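Local coordinates for protein flavin-containing monooxygenase (Allium sativum, PDB 6WPU) that probably uses its bound flavin-adenine dinucleotide to oxygenate the sulfur of S-allyl-L-cysteine, at residues I62-Q74 with G199-E211. Sequence-based numbering, arbitrary orientation.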
loop_
_atom_site.group_PDB
_atom_site.type_symbol
_atom_site.label_atom_id
_atom_site.label_comp_id
_atom_site.label_asym_id
_atom_site.label_seq_id
_atom_site.Cartn_x
_atom_site.Cartn_y
_atom_site.Cartn_z
ATOM N N ILE A 62 -9.890 -7.058 -0.281
ATOM C CA ILE A 62 -10.621 -8.329 -0.242
ATOM C C ILE A 62 -9.955 -9.212 0.815
ATOM O O ILE A 62 -8.931 -9.840 0.537
ATOM C CB ILE A 62 -10.632 -9.024 -1.605
ATOM C CG1 ILE A 62 -11.129 -8.082 -2.705
ATOM C CG2 ILE A 62 -11.497 -10.283 -1.544
ATOM C CD1 ILE A 62 -10.957 -8.664 -4.097
ATOM N N TYR A 63 -10.528 -9.286 2.017
ATOM C CA TYR A 63 -10.004 -10.236 2.997
ATOM C C TYR A 63 -10.156 -11.661 2.484
ATOM O O TYR A 63 -11.160 -12.009 1.862
ATOM C CB TYR A 63 -10.724 -10.100 4.339
ATOM C CG TYR A 63 -10.347 -11.191 5.311
ATOM C CD1 TYR A 63 -9.111 -11.171 5.956
ATOM C CD2 TYR A 63 -11.214 -12.251 5.574
ATOM C CE1 TYR A 63 -8.740 -12.180 6.837
ATOM C CE2 TYR A 63 -10.846 -13.273 6.461
ATOM C CZ TYR A 63 -9.612 -13.221 7.090
ATOM O OH TYR A 63 -9.231 -14.215 7.968
ATOM N N THR A 64 -9.136 -12.486 2.716
ATOM C CA THR A 64 -9.278 -13.921 2.486
ATOM C C THR A 64 -8.589 -14.663 3.626
ATOM O O THR A 64 -7.492 -14.271 4.049
ATOM C CB THR A 64 -8.688 -14.387 1.149
ATOM O OG1 THR A 64 -8.795 -15.808 1.068
ATOM C CG2 THR A 64 -7.204 -13.988 1.004
ATOM N N PRO A 65 -9.203 -15.734 4.140
ATOM C CA PRO A 65 -8.484 -16.597 5.087
ATOM C C PRO A 65 -7.394 -17.411 4.420
ATOM O O PRO A 65 -6.603 -18.033 5.135
ATOM C CB PRO A 65 -9.585 -17.508 5.654
ATOM C CG PRO A 65 -10.868 -17.069 5.023
ATOM C CD PRO A 65 -10.536 -16.261 3.813
ATOM N N ASP A 66 -7.351 -17.445 3.083
ATOM C CA ASP A 66 -6.266 -18.113 2.374
ATOM C C ASP A 66 -4.937 -17.529 2.802
ATOM O O ASP A 66 -4.817 -16.315 3.009
ATOM C CB ASP A 66 -6.392 -17.932 0.853
ATOM C CG ASP A 66 -7.626 -18.590 0.258
ATOM O OD1 ASP A 66 -8.373 -19.287 0.979
ATOM O OD2 ASP A 66 -7.849 -18.394 -0.962
ATOM N N THR A 67 -3.927 -18.396 2.912
ATOM C CA THR A 67 -2.549 -17.977 3.125
ATOM C C THR A 67 -1.645 -18.796 2.218
ATOM O O THR A 67 -2.040 -19.838 1.687
ATOM C CB THR A 67 -2.089 -18.157 4.577
ATOM O OG1 THR A 67 -2.190 -19.538 4.922
ATOM C CG2 THR A 67 -2.944 -17.350 5.522
ATOM N N GLU A 68 -0.420 -18.329 2.060
ATOM C CA GLU A 68 0.473 -19.029 1.153
ATOM C C GLU A 68 1.031 -20.287 1.823
ATOM O O GLU A 68 1.221 -20.317 3.040
ATOM C CB GLU A 68 1.593 -18.095 0.702
ATOM C CG GLU A 68 1.000 -16.949 -0.150
ATOM C CD GLU A 68 2.010 -15.924 -0.665
ATOM O OE1 GLU A 68 3.240 -16.106 -0.452
ATOM O OE2 GLU A 68 1.554 -14.927 -1.291
ATOM N N PRO A 69 1.244 -21.359 1.053
ATOM C CA PRO A 69 1.717 -22.616 1.663
ATOM C C PRO A 69 3.062 -22.475 2.367
ATOM O O PRO A 69 3.327 -23.203 3.324
ATOM C CB PRO A 69 1.797 -23.580 0.469
ATOM C CG PRO A 69 0.962 -22.960 -0.592
ATOM C CD PRO A 69 1.001 -21.485 -0.392
ATOM N N ASP A 70 3.923 -21.555 1.922
ATOM C CA ASP A 70 5.170 -21.256 2.616
ATOM C C ASP A 70 4.892 -20.135 3.610
ATOM O O ASP A 70 4.643 -18.995 3.184
ATOM C CB ASP A 70 6.251 -20.840 1.611
ATOM C CG ASP A 70 7.553 -20.394 2.272
ATOM O OD1 ASP A 70 7.683 -20.479 3.510
ATOM O OD2 ASP A 70 8.460 -19.953 1.542
ATOM N N PRO A 71 4.903 -20.399 4.923
ATOM C CA PRO A 71 4.605 -19.326 5.891
ATOM C C PRO A 71 5.551 -18.148 5.799
ATOM O O PRO A 71 5.193 -17.052 6.251
ATOM C CB PRO A 71 4.716 -20.030 7.263
ATOM C CG PRO A 71 5.361 -21.342 6.995
ATOM C CD PRO A 71 5.060 -21.710 5.577
ATOM N N MET A 72 6.751 -18.329 5.245
ATOM C CA MET A 72 7.674 -17.219 5.062
ATOM C C MET A 72 7.497 -16.527 3.711
ATOM O O MET A 72 8.092 -15.466 3.493
ATOM C CB MET A 72 9.117 -17.707 5.220
ATOM C CG MET A 72 9.521 -17.984 6.678
ATOM S SD MET A 72 9.719 -16.411 7.559
ATOM C CE MET A 72 11.388 -15.976 7.071
ATOM N N SER A 73 6.692 -17.093 2.816
ATOM C CA SER A 73 6.453 -16.517 1.484
ATOM C C SER A 73 7.768 -16.243 0.757
ATOM O O SER A 73 7.982 -15.169 0.202
ATOM C CB SER A 73 5.621 -15.240 1.583
ATOM O OG SER A 73 4.293 -15.539 1.982
ATOM N N GLN A 74 8.677 -17.221 0.806
ATOM C CA GLN A 74 9.968 -17.125 0.133
ATOM C C GLN A 74 10.158 -18.121 -1.002
ATOM O O GLN A 74 10.991 -17.876 -1.878
ATOM C CB GLN A 74 11.116 -17.328 1.133
ATOM C CG GLN A 74 11.356 -16.162 2.073
ATOM C CD GLN A 74 12.386 -16.511 3.129
ATOM O OE1 GLN A 74 12.542 -17.677 3.476
ATOM N NE2 GLN A 74 13.102 -15.514 3.629
ATOM N N GLY A 199 12.049 -22.977 16.006
ATOM C CA GLY A 199 10.624 -22.725 16.063
ATOM C C GLY A 199 10.001 -22.358 14.725
ATOM O O GLY A 199 10.556 -22.602 13.651
ATOM N N LYS A 200 8.807 -21.777 14.804
ATOM C CA LYS A 200 8.039 -21.409 13.620
ATOM C C LYS A 200 8.374 -19.982 13.198
ATOM O O LYS A 200 8.300 -19.051 14.006
ATOM C CB LYS A 200 6.537 -21.519 13.882
ATOM C CG LYS A 200 6.015 -22.918 14.184
ATOM C CD LYS A 200 4.502 -22.888 14.339
ATOM C CE LYS A 200 3.966 -24.212 14.867
ATOM N NZ LYS A 200 4.266 -24.355 16.326
ATOM N N GLN A 201 8.713 -19.818 11.929
ATOM C CA GLN A 201 9.037 -18.528 11.336
ATOM C C GLN A 201 8.003 -18.229 10.264
ATOM O O GLN A 201 7.699 -19.103 9.444
ATOM C CB GLN A 201 10.433 -18.560 10.717
ATOM C CG GLN A 201 11.391 -17.544 11.237
ATOM C CD GLN A 201 12.624 -17.415 10.360
ATOM O OE1 GLN A 201 12.989 -16.308 9.949
ATOM N NE2 GLN A 201 13.276 -18.539 10.077
ATOM N N MET A 202 7.450 -17.014 10.280
ATOM C CA MET A 202 6.453 -16.619 9.292
ATOM C C MET A 202 6.551 -15.120 9.031
ATOM O O MET A 202 7.121 -14.365 9.821
ATOM C CB MET A 202 5.033 -16.962 9.751
ATOM C CG MET A 202 4.656 -16.274 11.064
ATOM S SD MET A 202 2.955 -16.582 11.580
ATOM C CE MET A 202 2.027 -15.855 10.211
ATOM N N HIS A 203 5.985 -14.705 7.902
ATOM C CA HIS A 203 5.812 -13.298 7.571
ATOM C C HIS A 203 4.366 -12.918 7.860
ATOM O O HIS A 203 3.458 -13.734 7.711
ATOM C CB HIS A 203 6.159 -13.024 6.097
ATOM C CG HIS A 203 6.294 -11.566 5.769
ATOM N ND1 HIS A 203 5.214 -10.767 5.458
ATOM C CD2 HIS A 203 7.383 -10.760 5.724
ATOM C CE1 HIS A 203 5.632 -9.532 5.239
ATOM N NE2 HIS A 203 6.944 -9.502 5.394
ATOM N N SER A 204 4.164 -11.682 8.312
ATOM C CA SER A 204 2.816 -11.198 8.602
ATOM C C SER A 204 1.910 -11.215 7.386
ATOM O O SER A 204 0.687 -11.131 7.543
ATOM C CB SER A 204 2.871 -9.766 9.135
ATOM O OG SER A 204 3.418 -8.886 8.162
ATOM N N HIS A 205 2.478 -11.305 6.176
ATOM C CA HIS A 205 1.649 -11.472 4.985
ATOM C C HIS A 205 0.691 -12.644 5.137
ATOM O O HIS A 205 -0.398 -12.636 4.561
ATOM C CB HIS A 205 2.530 -11.680 3.756
ATOM C CG HIS A 205 1.760 -11.901 2.488
ATOM N ND1 HIS A 205 0.962 -10.928 1.923
ATOM C CD2 HIS A 205 1.695 -12.973 1.660
ATOM C CE1 HIS A 205 0.421 -11.400 0.812
ATOM N NE2 HIS A 205 0.858 -12.633 0.622
ATOM N N ASN A 206 1.059 -13.641 5.935
ATOM C CA ASN A 206 0.217 -14.808 6.133
ATOM C C ASN A 206 -0.527 -14.776 7.466
ATOM O O ASN A 206 -1.128 -15.784 7.853
ATOM C CB ASN A 206 1.065 -16.076 5.999
ATOM C CG ASN A 206 1.638 -16.222 4.600
ATOM O OD1 ASN A 206 0.893 -16.204 3.622
ATOM N ND2 ASN A 206 2.956 -16.337 4.494
ATOM N N TYR A 207 -0.528 -13.639 8.168
ATOM C CA TYR A 207 -1.237 -13.574 9.440
ATOM C C TYR A 207 -2.710 -13.287 9.184
ATOM O O TYR A 207 -3.050 -12.355 8.446
ATOM C CB TYR A 207 -0.650 -12.511 10.378
ATOM C CG TYR A 207 -1.505 -12.437 11.627
ATOM C CD1 TYR A 207 -1.489 -13.486 12.567
ATOM C CD2 TYR A 207 -2.390 -11.390 11.829
ATOM C CE1 TYR A 207 -2.301 -13.456 13.692
ATOM C CE2 TYR A 207 -3.221 -11.352 12.961
ATOM C CZ TYR A 207 -3.166 -12.396 13.880
ATOM O OH TYR A 207 -3.972 -12.381 14.985
ATOM N N ARG A 208 -3.589 -14.081 9.798
ATOM C CA ARG A 208 -5.024 -13.896 9.605
ATOM C C ARG A 208 -5.789 -13.767 10.914
ATOM O O ARG A 208 -6.608 -12.851 11.064
ATOM C CB ARG A 208 -5.616 -15.055 8.802
ATOM C CG ARG A 208 -5.100 -15.114 7.354
ATOM C CD ARG A 208 -5.442 -13.840 6.571
ATOM N NE ARG A 208 -4.964 -13.987 5.206
ATOM C CZ ARG A 208 -3.805 -13.513 4.765
ATOM N NH1 ARG A 208 -3.007 -12.813 5.580
ATOM N NH2 ARG A 208 -3.459 -13.728 3.500
ATOM N N ILE A 209 -5.553 -14.684 11.858
ATOM C CA ILE A 209 -6.386 -14.795 13.053
ATOM C C ILE A 209 -5.517 -15.184 14.243
ATOM O O ILE A 209 -4.454 -15.795 14.066
ATOM C CB ILE A 209 -7.537 -15.805 12.857
ATOM C CG1 ILE A 209 -7.001 -17.190 12.471
ATOM C CG2 ILE A 209 -8.551 -15.268 11.839
ATOM C CD1 ILE A 209 -8.002 -18.354 12.721
ATOM N N PRO A 210 -5.926 -14.850 15.464
ATOM C CA PRO A 210 -5.063 -15.096 16.627
ATOM C C PRO A 210 -5.252 -16.455 17.289
ATOM O O PRO A 210 -4.374 -16.870 18.052
ATOM C CB PRO A 210 -5.449 -13.966 17.589
ATOM C CG PRO A 210 -6.905 -13.701 17.269
ATOM C CD PRO A 210 -7.079 -13.982 15.785
ATOM N N GLU A 211 -6.367 -17.150 17.046
ATOM C CA GLU A 211 -6.633 -18.400 17.767
ATOM C C GLU A 211 -5.494 -19.431 17.710
ATOM O O GLU A 211 -5.200 -20.036 18.756
ATOM C CB GLU A 211 -7.938 -19.032 17.253
ATOM C CG GLU A 211 -9.220 -18.351 17.728
ATOM C CD GLU A 211 -9.592 -17.104 16.902
ATOM O OE1 GLU A 211 -8.789 -16.674 16.046
ATOM O OE2 GLU A 211 -10.690 -16.551 17.118
#
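Arg208 runs its side chain along the loop 62-74 and binds two of its carbonyls, joining that loop to the segment 199-211 of this two-dinucleotide-binding-domain flavoprotein, where strand 200-203 lies parallel to strand 289-292. Its CB faces Tyr63 OH, and CG packs on Thr67 CG2 at 3.6 Å. The bend at chi2 (-60°) turns CD toward Tyr63, whose CE1 lies 3.7 Å away. Beyond it, NE donates to Thr64 O at 2.8 Å, nearly along the C=O axis although the oxygen is tilted from the guanidinium plane, and more weakly to Asp66 O. NH2 reaches Asp66 O at 3.0 Å, in the carbonyl plane, while NH1 turns back to its own segment and binds the carbonyls of His205 and Tyr207. Thr67 CG2 sits over one face of the guanidinium, near its rim. An alanine at this position is likely to leave the Thr64, Asp66, His205 and Tyr207 carbonyls without these donors and to open a gap beside Tyr63 and Thr67.

Asn206 continues the seam: OD1 takes the Glu68 amide in a straight bond (165°) from above its carbonyl plane, and ND2 gives to Ser73 OG and, weakly, to Pro71 O. That last oxygen, within the Asx turn that Asp70 OD1 makes with Met72 N, also receives His203 N at 3.0 Å. Glu68 is buried; its OE1 accepts from Ser73 OG and pairs with Arg78, and its OE2 takes His205 NE2 from above the carboxylate plane. Ser84 holds ND1 of that ring, which would help fix its rotation. Farther along, Met72 lays its sulfur against Met202 N and touches Gln201 OE1 with its CE methyl at 3.3 Å, while that oxygen's hydrogen bond is to His292 NE2.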